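Local coordinates for protein amorpha-4,11-diene synthase (Artemisia annua, PDB 4GAX) that probably cyclises farnesyl diphosphate to a sesquiterpene with loss of diphosphate, as a class I terpene synthase, at residues A[453-458]-A[527-532]; A[286-291]-A[533-538]; A[460-465]-A[494-499]; A[447-452]-A[523-528]. All blocks are in the same frame, centred on the assembly; numbering follows the deposited sequence.

Contact 1 (A[453-458]-A[527-532])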
loop_
_atom_site.group_PDB
_atom_site.type_symbol
_atom_site.label_atom_id
_atom_site.label_comp_id
_atom_site.label_asym_id
_atom_site.label_seq_id
_atom_site.Cartn_x
_atom_site.Cartn_y
_atom_site.Cartn_z
ATOM N N GLY A 453 8.165 -9.677 -2.081
ATOM C CA GLY A 453 9.555 -9.517 -2.477
ATOM C C GLY A 453 9.803 -9.812 -3.950
ATOM O O GLY A 453 10.512 -9.064 -4.633
ATOM N N ILE A 454 9.225 -10.903 -4.448
ATOM C CA ILE A 454 9.407 -11.285 -5.848
ATOM C C ILE A 454 8.720 -10.283 -6.784
ATOM O O ILE A 454 9.291 -9.866 -7.800
ATOM C CB ILE A 454 8.837 -12.683 -6.135
ATOM C CG1 ILE A 454 9.594 -13.757 -5.347
ATOM C CG2 ILE A 454 8.919 -12.995 -7.627
ATOM C CD1 ILE A 454 9.047 -15.164 -5.575
ATOM N N LEU A 455 7.494 -9.899 -6.437
ATOM C CA LEU A 455 6.734 -8.937 -7.232
ATOM C C LEU A 455 7.482 -7.605 -7.323
ATOM O O LEU A 455 7.536 -6.987 -8.383
ATOM C CB LEU A 455 5.360 -8.712 -6.605
ATOM C CG LEU A 455 4.464 -7.629 -7.228
ATOM C CD1 LEU A 455 4.179 -7.908 -8.691
ATOM C CD2 LEU A 455 3.163 -7.528 -6.458
ATOM N N GLY A 456 8.052 -7.174 -6.199
ATOM C CA GLY A 456 8.817 -5.941 -6.140
ATOM C C GLY A 456 9.998 -5.975 -7.089
ATOM O O GLY A 456 10.294 -4.979 -7.762
ATOM N N ARG A 457 10.671 -7.121 -7.144
ATOM C CA ARG A 457 11.793 -7.294 -8.046
ATOM C C ARG A 457 11.309 -7.284 -9.491
ATOM O O ARG A 457 11.936 -6.663 -10.347
ATOM C CB ARG A 457 12.533 -8.598 -7.729
ATOM C CG ARG A 457 13.934 -8.692 -8.303
ATOM C CD ARG A 457 14.565 -10.054 -8.007
ATOM N NE ARG A 457 13.628 -11.148 -8.256
ATOM C CZ ARG A 457 13.273 -11.576 -9.466
ATOM N NH1 ARG A 457 13.773 -11.002 -10.554
ATOM N NH2 ARG A 457 12.413 -12.576 -9.587
ATOM N N ARG A 458 10.190 -7.957 -9.763
ATOM C CA ARG A 458 9.656 -8.009 -11.126
ATOM C C ARG A 458 9.198 -6.632 -11.597
ATOM O O ARG A 458 9.437 -6.247 -12.743
ATOM C CB ARG A 458 8.485 -8.993 -11.240
ATOM C CG ARG A 458 8.804 -10.434 -10.844
ATOM C CD ARG A 458 9.630 -11.156 -11.896
ATOM N NE ARG A 458 10.103 -12.450 -11.407
ATOM C CZ ARG A 458 10.760 -13.343 -12.143
ATOM N NH1 ARG A 458 11.021 -13.094 -13.420
ATOM N NH2 ARG A 458 11.152 -14.490 -11.603
ATOM N N ASN A 527 -1.456 -3.018 1.740
ATOM C CA ASN A 527 -1.313 -1.670 1.195
ATOM C C ASN A 527 0.122 -1.487 0.714
ATOM O O ASN A 527 0.358 -0.955 -0.370
ATOM C CB ASN A 527 -1.670 -0.604 2.239
ATOM C CG ASN A 527 -3.157 -0.558 2.555
ATOM O OD1 ASN A 527 -3.996 -1.045 1.775
ATOM N ND2 ASN A 527 -3.494 0.035 3.699
ATOM N N LEU A 528 1.085 -1.937 1.521
ATOM C CA LEU A 528 2.489 -1.835 1.116
ATOM C C LEU A 528 2.766 -2.634 -0.156
ATOM O O LEU A 528 3.591 -2.229 -0.973
ATOM C CB LEU A 528 3.438 -2.271 2.242
ATOM C CG LEU A 528 3.503 -1.265 3.402
ATOM C CD1 LEU A 528 4.316 -1.833 4.566
ATOM C CD2 LEU A 528 4.105 0.060 2.939
ATOM N N VAL A 529 2.090 -3.765 -0.334
ATOM C CA VAL A 529 2.255 -4.523 -1.589
ATOM C C VAL A 529 1.675 -3.753 -2.774
ATOM O O VAL A 529 2.303 -3.652 -3.827
ATOM C CB VAL A 529 1.567 -5.921 -1.519
ATOM C CG1 VAL A 529 1.655 -6.629 -2.868
ATOM C CG2 VAL A 529 2.212 -6.784 -0.441
ATOM N N HIS A 530 0.478 -3.198 -2.610
ATOM C CA HIS A 530 -0.124 -2.411 -3.693
ATOM C C HIS A 530 0.675 -1.146 -3.991
ATOM O O HIS A 530 0.745 -0.686 -5.141
ATOM C CB HIS A 530 -1.586 -2.074 -3.367
ATOM C CG HIS A 530 -2.509 -3.239 -3.526
ATOM N ND1 HIS A 530 -3.558 -3.486 -2.666
ATOM C CD2 HIS A 530 -2.538 -4.223 -4.455
ATOM C CE1 HIS A 530 -4.192 -4.580 -3.055
ATOM N NE2 HIS A 530 -3.589 -5.050 -4.135
ATOM N N PHE A 531 1.307 -0.597 -2.959
ATOM C CA PHE A 531 2.183 0.560 -3.168
ATOM C C PHE A 531 3.300 0.303 -4.177
ATOM O O PHE A 531 3.772 1.235 -4.874
ATOM C CB PHE A 531 2.779 1.050 -1.843
ATOM C CG PHE A 531 3.693 2.217 -2.008
ATOM C CD1 PHE A 531 3.176 3.466 -2.314
ATOM C CD2 PHE A 531 5.065 2.070 -1.890
ATOM C CE1 PHE A 531 4.012 4.557 -2.483
ATOM C CE2 PHE A 531 5.913 3.165 -2.054
ATOM C CZ PHE A 531 5.382 4.410 -2.349
ATOM N N LEU A 532 3.735 -0.949 -4.283
ATOM C CA LEU A 532 4.850 -1.265 -5.193
ATOM C C LEU A 532 4.488 -0.887 -6.617
ATOM O O LEU A 532 5.358 -0.516 -7.415
ATOM C CB LEU A 532 5.222 -2.754 -5.139
ATOM C CG LEU A 532 5.666 -3.372 -3.803
ATOM C CD1 LEU A 532 5.620 -4.908 -3.872
ATOM C CD2 LEU A 532 7.048 -2.900 -3.431
#

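Contact 2 (A[286-291]-A[533-538])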
loop_
_atom_site.group_PDB
_atom_site.type_symbol
_atom_site.label_atom_id
_atom_site.label_comp_id
_atom_site.label_asym_id
_atom_site.label_seq_id
_atom_site.Cartn_x
_atom_site.Cartn_y
_atom_site.Cartn_z
ATOM N N TYR A 286 8.205 9.494 3.499
ATOM C CA TYR A 286 6.906 9.703 4.142
ATOM C C TYR A 286 5.743 9.177 3.283
ATOM O O TYR A 286 4.818 8.553 3.800
ATOM C CB TYR A 286 6.687 11.191 4.464
ATOM C CG TYR A 286 5.327 11.408 5.070
ATOM C CD1 TYR A 286 4.346 12.134 4.408
ATOM C CD2 TYR A 286 5.011 10.845 6.291
ATOM C CE1 TYR A 286 3.064 12.298 4.974
ATOM C CE2 TYR A 286 3.751 10.996 6.862
ATOM C CZ TYR A 286 2.781 11.725 6.195
ATOM O OH TYR A 286 1.529 11.862 6.767
ATOM N N PHE A 287 5.803 9.420 1.971
ATOM C CA PHE A 287 4.723 9.011 1.071
ATOM C C PHE A 287 4.581 7.500 1.090
ATOM O O PHE A 287 3.478 6.962 1.093
ATOM C CB PHE A 287 4.969 9.523 -0.363
ATOM C CG PHE A 287 3.760 9.420 -1.260
ATOM C CD1 PHE A 287 2.658 10.244 -1.056
ATOM C CD2 PHE A 287 3.724 8.501 -2.301
ATOM C CE1 PHE A 287 1.525 10.144 -1.875
ATOM C CE2 PHE A 287 2.600 8.402 -3.129
ATOM C CZ PHE A 287 1.500 9.219 -2.912
ATOM N N TRP A 288 5.712 6.816 1.135
ATOM C CA TRP A 288 5.718 5.366 1.259
ATOM C C TRP A 288 5.110 4.933 2.604
ATOM O O TRP A 288 4.264 4.013 2.660
ATOM C CB TRP A 288 7.163 4.899 1.112
ATOM C CG TRP A 288 7.387 3.454 0.896
ATOM C CD1 TRP A 288 6.542 2.425 1.190
ATOM C CD2 TRP A 288 8.564 2.865 0.337
ATOM N NE1 TRP A 288 7.128 1.225 0.849
ATOM C CE2 TRP A 288 8.369 1.472 0.322
ATOM C CE3 TRP A 288 9.768 3.381 -0.148
ATOM C CZ2 TRP A 288 9.332 0.584 -0.174
ATOM C CZ3 TRP A 288 10.730 2.492 -0.646
ATOM C CH2 TRP A 288 10.502 1.111 -0.646
ATOM N N ALA A 289 5.520 5.592 3.690
ATOM C CA ALA A 289 4.957 5.266 5.005
ATOM C C ALA A 289 3.451 5.546 5.006
ATOM O O ALA A 289 2.649 4.795 5.601
ATOM C CB ALA A 289 5.640 6.071 6.100
ATOM N N LEU A 290 3.072 6.625 4.322
ATOM C CA LEU A 290 1.677 7.052 4.253
ATOM C C LEU A 290 0.804 5.992 3.589
ATOM O O LEU A 290 -0.400 5.918 3.841
ATOM C CB LEU A 290 1.580 8.371 3.486
ATOM C CG LEU A 290 0.188 8.997 3.370
ATOM C CD1 LEU A 290 -0.476 9.151 4.749
ATOM C CD2 LEU A 290 0.276 10.340 2.654
ATOM N N ALA A 291 1.421 5.158 2.755
ATOM C CA ALA A 291 0.693 4.080 2.080
ATOM C C ALA A 291 0.302 2.938 3.002
ATOM O O ALA A 291 -0.759 2.319 2.824
ATOM C CB ALA A 291 1.506 3.545 0.898
ATOM N N ASP A 533 3.196 -0.963 -6.930
ATOM C CA ASP A 533 2.722 -0.603 -8.266
ATOM C C ASP A 533 2.918 0.886 -8.527
ATOM O O ASP A 533 3.132 1.290 -9.665
ATOM C CB ASP A 533 1.245 -0.985 -8.439
ATOM C CG ASP A 533 0.888 -1.300 -9.885
ATOM O OD1 ASP A 533 1.716 -1.924 -10.596
ATOM O OD2 ASP A 533 -0.221 -0.923 -10.313
ATOM N N VAL A 534 2.850 1.696 -7.469
ATOM C CA VAL A 534 3.097 3.137 -7.559
ATOM C C VAL A 534 4.592 3.417 -7.529
ATOM O O VAL A 534 5.117 4.244 -8.287
ATOM C CB VAL A 534 2.433 3.881 -6.373
ATOM C CG1 VAL A 534 2.969 5.307 -6.263
ATOM C CG2 VAL A 534 0.905 3.873 -6.539
ATOM N N LEU A 535 5.284 2.722 -6.639
ATOM C CA LEU A 535 6.733 2.855 -6.536
ATOM C C LEU A 535 7.398 2.615 -7.892
ATOM O O LEU A 535 8.237 3.403 -8.335
ATOM C CB LEU A 535 7.269 1.848 -5.516
ATOM C CG LEU A 535 8.381 2.294 -4.565
ATOM C CD1 LEU A 535 9.311 1.130 -4.218
ATOM C CD2 LEU A 535 9.147 3.488 -5.111
ATOM N N TYR A 536 7.002 1.536 -8.560
ATOM C CA TYR A 536 7.664 1.152 -9.799
ATOM C C TYR A 536 6.810 1.384 -11.047
ATOM O O TYR A 536 6.851 0.589 -11.982
ATOM C CB TYR A 536 8.111 -0.311 -9.719
ATOM C CG TYR A 536 9.074 -0.574 -8.579
ATOM C CD1 TYR A 536 8.728 -1.417 -7.532
ATOM C CD2 TYR A 536 10.324 0.036 -8.544
ATOM C CE1 TYR A 536 9.599 -1.657 -6.485
ATOM C CE2 TYR A 536 11.201 -0.194 -7.496
ATOM C CZ TYR A 536 10.833 -1.043 -6.470
ATOM O OH TYR A 536 11.698 -1.278 -5.426
ATOM N N ALA A 537 6.061 2.485 -11.068
ATOM C CA ALA A 537 5.103 2.756 -12.150
ATOM C C ALA A 537 5.712 2.852 -13.560
ATOM O O ALA A 537 5.369 2.056 -14.442
ATOM C CB ALA A 537 4.276 4.001 -11.836
ATOM N N ALA A 538 6.597 3.823 -13.780
ATOM C CA ALA A 538 7.181 4.018 -15.111
ATOM C C ALA A 538 8.685 4.280 -15.062
ATOM O O ALA A 538 9.341 4.398 -16.100
ATOM C CB ALA A 538 6.465 5.141 -15.854
#

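Contact 3 (A[460-465]-A[494-499])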
loop_
_atom_site.group_PDB
_atom_site.type_symbol
_atom_site.label_atom_id
_atom_site.label_comp_id
_atom_site.label_asym_id
_atom_site.label_seq_id
_atom_site.Cartn_x
_atom_site.Cartn_y
_atom_site.Cartn_z
ATOM N N ASN A 460 10.216 -3.723 -10.594
ATOM C CA ASN A 460 11.390 -2.869 -10.774
ATOM C C ASN A 460 12.196 -3.255 -12.018
ATOM O O ASN A 460 12.835 -2.405 -12.632
ATOM C CB ASN A 460 12.269 -2.891 -9.519
ATOM C CG ASN A 460 13.360 -1.831 -9.546
ATOM O OD1 ASN A 460 13.328 -0.906 -10.363
ATOM N ND2 ASN A 460 14.326 -1.956 -8.639
ATOM N N ASP A 461 12.147 -4.531 -12.399
ATOM C CA ASP A 461 12.831 -4.999 -13.605
ATOM C C ASP A 461 12.100 -4.594 -14.884
ATOM O O ASP A 461 12.635 -4.739 -15.984
ATOM C CB ASP A 461 13.011 -6.517 -13.575
ATOM C CG ASP A 461 14.066 -6.959 -12.584
ATOM O OD1 ASP A 461 14.498 -6.128 -11.753
ATOM O OD2 ASP A 461 14.457 -8.143 -12.629
ATOM N N LEU A 462 10.874 -4.102 -14.737
ATOM C CA LEU A 462 10.094 -3.641 -15.884
ATOM C C LEU A 462 10.129 -2.120 -16.042
ATOM O O LEU A 462 9.245 -1.532 -16.666
ATOM C CB LEU A 462 8.656 -4.149 -15.802
ATOM C CG LEU A 462 8.487 -5.610 -16.218
ATOM C CD1 LEU A 462 7.248 -6.216 -15.568
ATOM C CD2 LEU A 462 8.403 -5.717 -17.732
ATOM N N ALA A 463 11.154 -1.501 -15.457
ATOM C CA ALA A 463 11.491 -0.100 -15.709
ATOM C C ALA A 463 12.971 0.175 -15.403
ATOM O O ALA A 463 13.576 1.069 -15.997
ATOM C CB ALA A 463 10.591 0.828 -14.902
ATOM N N GLY A 464 13.545 -0.591 -14.473
ATOM C CA GLY A 464 14.972 -0.526 -14.190
ATOM C C GLY A 464 15.374 -0.298 -12.738
ATOM O O GLY A 464 14.908 0.645 -12.095
ATOM N N HIS A 465 16.249 -1.164 -12.226
ATOM C CA HIS A 465 16.803 -1.013 -10.878
ATOM C C HIS A 465 17.795 0.150 -10.812
ATOM O O HIS A 465 18.573 0.265 -9.864
ATOM C CB HIS A 465 17.470 -2.305 -10.427
ATOM N N ASN A 494 4.922 -9.510 -22.965
ATOM C CA ASN A 494 3.687 -10.221 -22.627
ATOM C C ASN A 494 3.884 -11.318 -21.575
ATOM O O ASN A 494 3.067 -11.469 -20.652
ATOM C CB ASN A 494 3.039 -10.797 -23.884
ATOM C CG ASN A 494 2.184 -9.776 -24.606
ATOM O OD1 ASN A 494 1.004 -9.600 -24.283
ATOM N ND2 ASN A 494 2.777 -9.081 -25.581
ATOM N N LEU A 495 4.971 -12.070 -21.714
ATOM C CA LEU A 495 5.293 -13.128 -20.767
ATOM C C LEU A 495 5.572 -12.556 -19.388
ATOM O O LEU A 495 5.043 -13.053 -18.384
ATOM C CB LEU A 495 6.498 -13.917 -21.258
ATOM C CG LEU A 495 6.218 -14.739 -22.516
ATOM C CD1 LEU A 495 7.503 -15.321 -23.094
ATOM C CD2 LEU A 495 5.211 -15.840 -22.243
ATOM N N LEU A 496 6.393 -11.509 -19.339
ATOM C CA LEU A 496 6.746 -10.877 -18.071
ATOM C C LEU A 496 5.537 -10.243 -17.416
ATOM O O LEU A 496 5.384 -10.300 -16.198
ATOM C CB LEU A 496 7.853 -9.822 -18.262
ATOM C CG LEU A 496 9.248 -10.324 -18.626
ATOM C CD1 LEU A 496 10.223 -9.149 -18.722
ATOM C CD2 LEU A 496 9.753 -11.361 -17.621
ATOM N N TYR A 497 4.654 -9.652 -18.215
ATOM C CA TYR A 497 3.465 -9.046 -17.631
ATOM C C TYR A 497 2.468 -10.088 -17.100
ATOM O O TYR A 497 1.838 -9.880 -16.062
ATOM C CB TYR A 497 2.829 -8.032 -18.587
ATOM C CG TYR A 497 3.555 -6.699 -18.561
ATOM C CD1 TYR A 497 3.913 -6.111 -17.349
ATOM C CD2 TYR A 497 3.906 -6.042 -19.734
ATOM C CE1 TYR A 497 4.581 -4.899 -17.306
ATOM C CE2 TYR A 497 4.582 -4.827 -19.700
ATOM C CZ TYR A 497 4.917 -4.262 -18.481
ATOM O OH TYR A 497 5.586 -3.057 -18.428
ATOM N N LYS A 498 2.355 -11.224 -17.774
ATOM C CA LYS A 498 1.512 -12.305 -17.253
ATOM C C LYS A 498 2.048 -12.839 -15.909
ATOM O O LYS A 498 1.276 -13.102 -14.986
ATOM C CB LYS A 498 1.359 -13.433 -18.280
ATOM C CG LYS A 498 1.034 -14.790 -17.655
ATOM C CD LYS A 498 -0.247 -15.394 -18.193
ATOM C CE LYS A 498 -0.182 -16.918 -18.132
ATOM N NZ LYS A 498 0.146 -17.412 -16.763
ATOM N N GLN A 499 3.368 -12.981 -15.800
ATOM C CA GLN A 499 3.988 -13.396 -14.539
ATOM C C GLN A 499 3.623 -12.440 -13.399
ATOM O O GLN A 499 3.344 -12.861 -12.260
ATOM C CB GLN A 499 5.503 -13.480 -14.720
ATOM C CG GLN A 499 6.300 -13.810 -13.477
ATOM C CD GLN A 499 7.781 -13.963 -13.795
ATOM O OE1 GLN A 499 8.376 -13.108 -14.455
ATOM N NE2 GLN A 499 8.375 -15.065 -13.348
#

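Contact 4 (A[447-452]-A[523-528])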
loop_
_atom_site.group_PDB
_atom_site.type_symbol
_atom_site.label_atom_id
_atom_site.label_comp_id
_atom_site.label_asym_id
_atom_site.label_seq_id
_atom_site.Cartn_x
_atom_site.Cartn_y
_atom_site.Cartn_z
ATOM N N PRO A 447 4.544 -17.222 2.648
ATOM C CA PRO A 447 4.464 -16.978 1.201
ATOM C C PRO A 447 4.116 -15.525 0.833
ATOM O O PRO A 447 4.607 -15.010 -0.179
ATOM C CB PRO A 447 3.353 -17.929 0.759
ATOM C CG PRO A 447 3.496 -19.094 1.701
ATOM C CD PRO A 447 3.897 -18.493 3.032
ATOM N N LEU A 448 3.269 -14.878 1.626
ATOM C CA LEU A 448 2.839 -13.519 1.303
ATOM C C LEU A 448 4.030 -12.546 1.210
ATOM O O LEU A 448 4.081 -11.710 0.308
ATOM C CB LEU A 448 1.820 -13.021 2.322
ATOM C CG LEU A 448 1.366 -11.559 2.241
ATOM C CD1 LEU A 448 0.678 -11.268 0.910
ATOM C CD2 LEU A 448 0.432 -11.234 3.391
ATOM N N LEU A 449 4.988 -12.667 2.124
ATOM C CA LEU A 449 6.150 -11.778 2.108
ATOM C C LEU A 449 7.109 -12.162 0.985
ATOM O O LEU A 449 7.735 -11.301 0.368
ATOM C CB LEU A 449 6.863 -11.772 3.462
ATOM C CG LEU A 449 6.007 -11.229 4.614
ATOM C CD1 LEU A 449 6.807 -11.197 5.933
ATOM C CD2 LEU A 449 5.460 -9.859 4.285
ATOM N N ARG A 450 7.226 -13.461 0.721
ATOM C CA ARG A 450 8.028 -13.936 -0.403
ATOM C C ARG A 450 7.473 -13.395 -1.711
ATOM O O ARG A 450 8.234 -12.983 -2.599
ATOM C CB ARG A 450 8.029 -15.467 -0.466
ATOM C CG ARG A 450 9.042 -16.043 -1.460
ATOM C CD ARG A 450 8.729 -17.491 -1.794
ATOM N NE ARG A 450 8.258 -18.230 -0.620
ATOM C CZ ARG A 450 7.261 -19.113 -0.635
ATOM N NH1 ARG A 450 6.615 -19.377 -1.766
ATOM N NH2 ARG A 450 6.906 -19.734 0.485
ATOM N N TYR A 451 6.146 -13.420 -1.837
ATOM C CA TYR A 451 5.490 -12.949 -3.051
ATOM C C TYR A 451 5.704 -11.440 -3.231
ATOM O O TYR A 451 6.008 -10.975 -4.334
ATOM C CB TYR A 451 3.990 -13.280 -3.025
ATOM C CG TYR A 451 3.657 -14.743 -3.291
ATOM C CD1 TYR A 451 4.381 -15.491 -4.214
ATOM C CD2 TYR A 451 2.627 -15.375 -2.604
ATOM C CE1 TYR A 451 4.070 -16.827 -4.463
ATOM C CE2 TYR A 451 2.312 -16.714 -2.837
ATOM C CZ TYR A 451 3.028 -17.428 -3.768
ATOM O OH TYR A 451 2.706 -18.747 -4.000
ATOM N N LYS A 452 5.504 -10.683 -2.153
ATOM C CA LYS A 452 5.770 -9.249 -2.158
ATOM C C LYS A 452 7.192 -8.971 -2.654
ATOM O O LYS A 452 7.399 -8.150 -3.556
ATOM C CB LYS A 452 5.591 -8.679 -0.749
ATOM C CG LYS A 452 5.847 -7.181 -0.635
ATOM C CD LYS A 452 5.663 -6.708 0.814
ATOM C CE LYS A 452 5.898 -5.199 0.961
ATOM N NZ LYS A 452 7.193 -4.757 0.366
ATOM N N VAL A 523 -3.850 -5.528 6.716
ATOM C CA VAL A 523 -4.274 -4.436 5.842
ATOM C C VAL A 523 -3.050 -3.584 5.508
ATOM O O VAL A 523 -2.864 -3.185 4.356
ATOM C CB VAL A 523 -5.398 -3.578 6.493
ATOM C CG1 VAL A 523 -5.600 -2.240 5.749
ATOM C CG2 VAL A 523 -6.714 -4.379 6.559
ATOM N N ALA A 524 -2.201 -3.336 6.508
ATOM C CA ALA A 524 -0.965 -2.576 6.292
ATOM C C ALA A 524 -0.074 -3.287 5.289
ATOM O O ALA A 524 0.484 -2.656 4.402
ATOM C CB ALA A 524 -0.202 -2.381 7.617
ATOM N N VAL A 525 0.081 -4.601 5.454
ATOM C CA VAL A 525 0.895 -5.378 4.535
ATOM C C VAL A 525 0.346 -5.267 3.111
ATOM O O VAL A 525 1.106 -5.031 2.180
ATOM C CB VAL A 525 0.993 -6.871 4.936
ATOM C CG1 VAL A 525 1.653 -7.684 3.803
ATOM C CG2 VAL A 525 1.793 -7.033 6.254
ATOM N N ILE A 526 -0.965 -5.431 2.940
ATOM C CA ILE A 526 -1.525 -5.454 1.591
ATOM C C ILE A 526 -1.383 -4.076 0.935
ATOM O O ILE A 526 -1.171 -3.982 -0.275
ATOM C CB ILE A 526 -3.001 -5.974 1.532
ATOM C CG1 ILE A 526 -3.380 -6.358 0.098
ATOM C CG2 ILE A 526 -4.020 -4.930 2.027
ATOM C CD1 ILE A 526 -2.622 -7.560 -0.423
ATOM N N ASN A 527 -1.456 -3.018 1.740
ATOM C CA ASN A 527 -1.313 -1.670 1.195
ATOM C C ASN A 527 0.122 -1.487 0.714
ATOM O O ASN A 527 0.358 -0.955 -0.370
ATOM C CB ASN A 527 -1.670 -0.604 2.239
ATOM C CG ASN A 527 -3.157 -0.558 2.555
ATOM O OD1 ASN A 527 -3.996 -1.045 1.775
ATOM N ND2 ASN A 527 -3.494 0.035 3.699
ATOM N N LEU A 528 1.085 -1.937 1.521
ATOM C CA LEU A 528 2.489 -1.835 1.116
ATOM C C LEU A 528 2.766 -2.634 -0.156
ATOM O O LEU A 528 3.591 -2.229 -0.973
ATOM C CB LEU A 528 3.438 -2.271 2.242
ATOM C CG LEU A 528 3.503 -1.265 3.402
ATOM C CD1 LEU A 528 4.316 -1.833 4.566
ATOM C CD2 LEU A 528 4.105 0.060 2.939
HETATM O O HOH W 1 6.193 -1.557 -0.032
#

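Contact 1 (A[453-458]-A[527-532])
Leu455 and Leu532 reach into the groove between two nearly parallel helices, with Val529 beside them. The nearest meeting of side chains is that of Leu455 CD2 with Val529 CG1, 4.0 Å apart, the two chains crossing at about a right angle. Leu455 CD2 also looks toward Leu532 CD1, at a longer 4.4 Å, so one methyl branch serves two partners that sit three residues apart, almost one helical turn, on the facing helix. Leu455 is swung with CG anti to its backbone N (chi1 174°), which carries the isobutyl group across the gap. The same Leu532 CD1 also rests on the backbone of Gly456, 4.1 Å from Gly456 CA. At Gly456 the backbones come nearest, with the CA atoms of Gly456 and Leu532 6.2 Å apart. The axes of the short segments come within 10.0 Å at an angle of 16°. In the next shell, Trp504 and Ile507 of helix 489-513 touch both Leu455 and Val529, closing the groove from a third helix. On the first helix Arg457 forms a salt bridge with Asp410, while on the second Asn527 is hydrogen-bonded to the carbonyl of Ser292. Between the two segments themselves the contact is made by methyl groups meeting each other and the glycine backbone, so here the pairing depends on fit and on burial from water rather than on directional bonds.

Contact 2 (A[286-291]-A[533-538])
Phe287 and Trp288 of helix 282-292 meet Val534 and Leu535 at the C-terminal end of helix 519-535, within the all-helical class I terpene synthase fold. Phe287 comes first. Val534 CG1 approaches the edge of its ring, near the ring plane, and lies 4.4 Å from Phe287 CE2, a light touch between two buried groups. The same ring packs edge-to-face with Tyr549 and touches Leu552 and Leu556, so helix 547-557 adds a third wall around it. Trp288 follows and makes the closer contact. Its CG stands anti to the backbone N (chi1 -166°), and the indole thereby extends toward the second segment until its six-membered ring reaches Leu535. On the same side of the indole, nearer the five-membered ring, lies Phe531, whose plane is turned about 30° from that of the indole. Trp288 also touches Ile309 of helix 299-322. An aromatic residue in this helix is a familiar part of the active-site wall in plant sesquiterpene synthases, and the partly exposed indole is consistent with such a place. On the other segment, Tyr536 is the first residue to leave helical backbone angles, so Leu535 is the last helical residue here. Its CD1 methyl sits over one face of the Trp288 six-membered ring in a CH-pi contact, 4.2 Å from the ring centroid and 26° off the normal, with Trp288 CH2 the nearest ring atom to Leu535 CD1 at 3.8 Å.

Contact 3 (A[460-465]-A[494-499])
Leu462, just past the C-terminal end of helix 447-461, lays its side chain against Tyr497 and Leu496 of helix 489-513. From the start of the chain, Leu462 CB is already 4.2 Å from Tyr497 OH. With CG anti to the carbonyl carbon (chi1 -78°), the chain reaches on over the phenol, CG lying 4.1 Å from Tyr497 CE1. CD2 comes down over one face, while CD1, on the same side of the plane, reaches the rim. Leu462 CD1 presses close, 3.4 Å from Tyr497 CE1, a tight approach by the CD1-CE1 edge of the ring. Leu462 CD2 lies further in, 4.2 Å from the Tyr497 centroid and 28° off the ring normal, a CH-pi contact; on its other flank it meets Leu496 CD1 at 4.0 Å. With an alanine here both methyls would go, which would probably uncover the Tyr497 face and leave Leu496 CD1 without its mate across the gap. Leu496 is backed by Val478 and Tyr481 of helix 478-485. Residues 460-465 probably begin the NSE/DTE motif of class I terpene synthases, and the chain could not be modelled from the next residue on. Chemically the contact is apolar and non-directional, joining the end of helix 447-461 to helix 489-513 just before a part that is probably mobile.

Contact 4 (A[447-452]-A[523-528])
No flat group lies between Leu448 and Val525 or between Lys452 and Leu528, the pairs that carry this contact. The planar groups of the first helix belong to its other sides: one face of the Arg450 guanidinium has Pro447 CA above it, offset toward the rim, and the Tyr451 side chain touches Asp506, Ile507 and Glu510 of helix 489-513. Across the interface, Leu448 CD2 sits 3.8 Å from Val525 CG1. The same Val525 methyl receives a second, looser neighbour in Leu449 CD2 at 4.4 Å, so CG1 faces two leucines adjacent in sequence. Thr423 of helix 419-429 touches both Leu449 and Val525, covering this corner from a further helix.

One turn on, Lys452 supplies its hydrocarbon stem instead of its charge. The stem, fully extended through its first three torsions, carries Lys452 CE to 4.0 Å from Leu528 CB, and the bend at the last torsion (chi4 -51°) then turns NZ aside, toward a water. This water donates a hydrogen bond of 2.8 Å to Leu528 O and accepts a weak, long one from Lys452 NZ at 3.4 Å. It gives the amino group of a buried lysine an indirect link to the backbone of the second helix, though a slack one. The two short axes pass 11.2 Å apart at 19°, a nearly parallel packing of helices 447-461 and 519-535 of the sort found in the helical bundle of the class I terpene synthase domain.

In the fold
From the N terminus, residues 286-291 come first, and contact 2 closes the longest loop: after 241 intervening residues, 533-538 returns to helix 282-292 and all the other contacts fall inside. Next comes helix 447-461, whose successive turns pair in step with successive turns of helix 519-535 through contacts 4 and 1. Their loops overlap without nesting, since 447-452 precedes 453-458 and 523-528 ends where 527-532 begins, sharing Asn527 and Leu528. Contact 3, a short loop from 460-465 to helix 489-513, is nested inside both. Thus helix 519-535 joins helix 282-292 to helix 447-461, and contact 3 adds helix 489-513 at the outer end, its centre about 19 Å from that of contact 4.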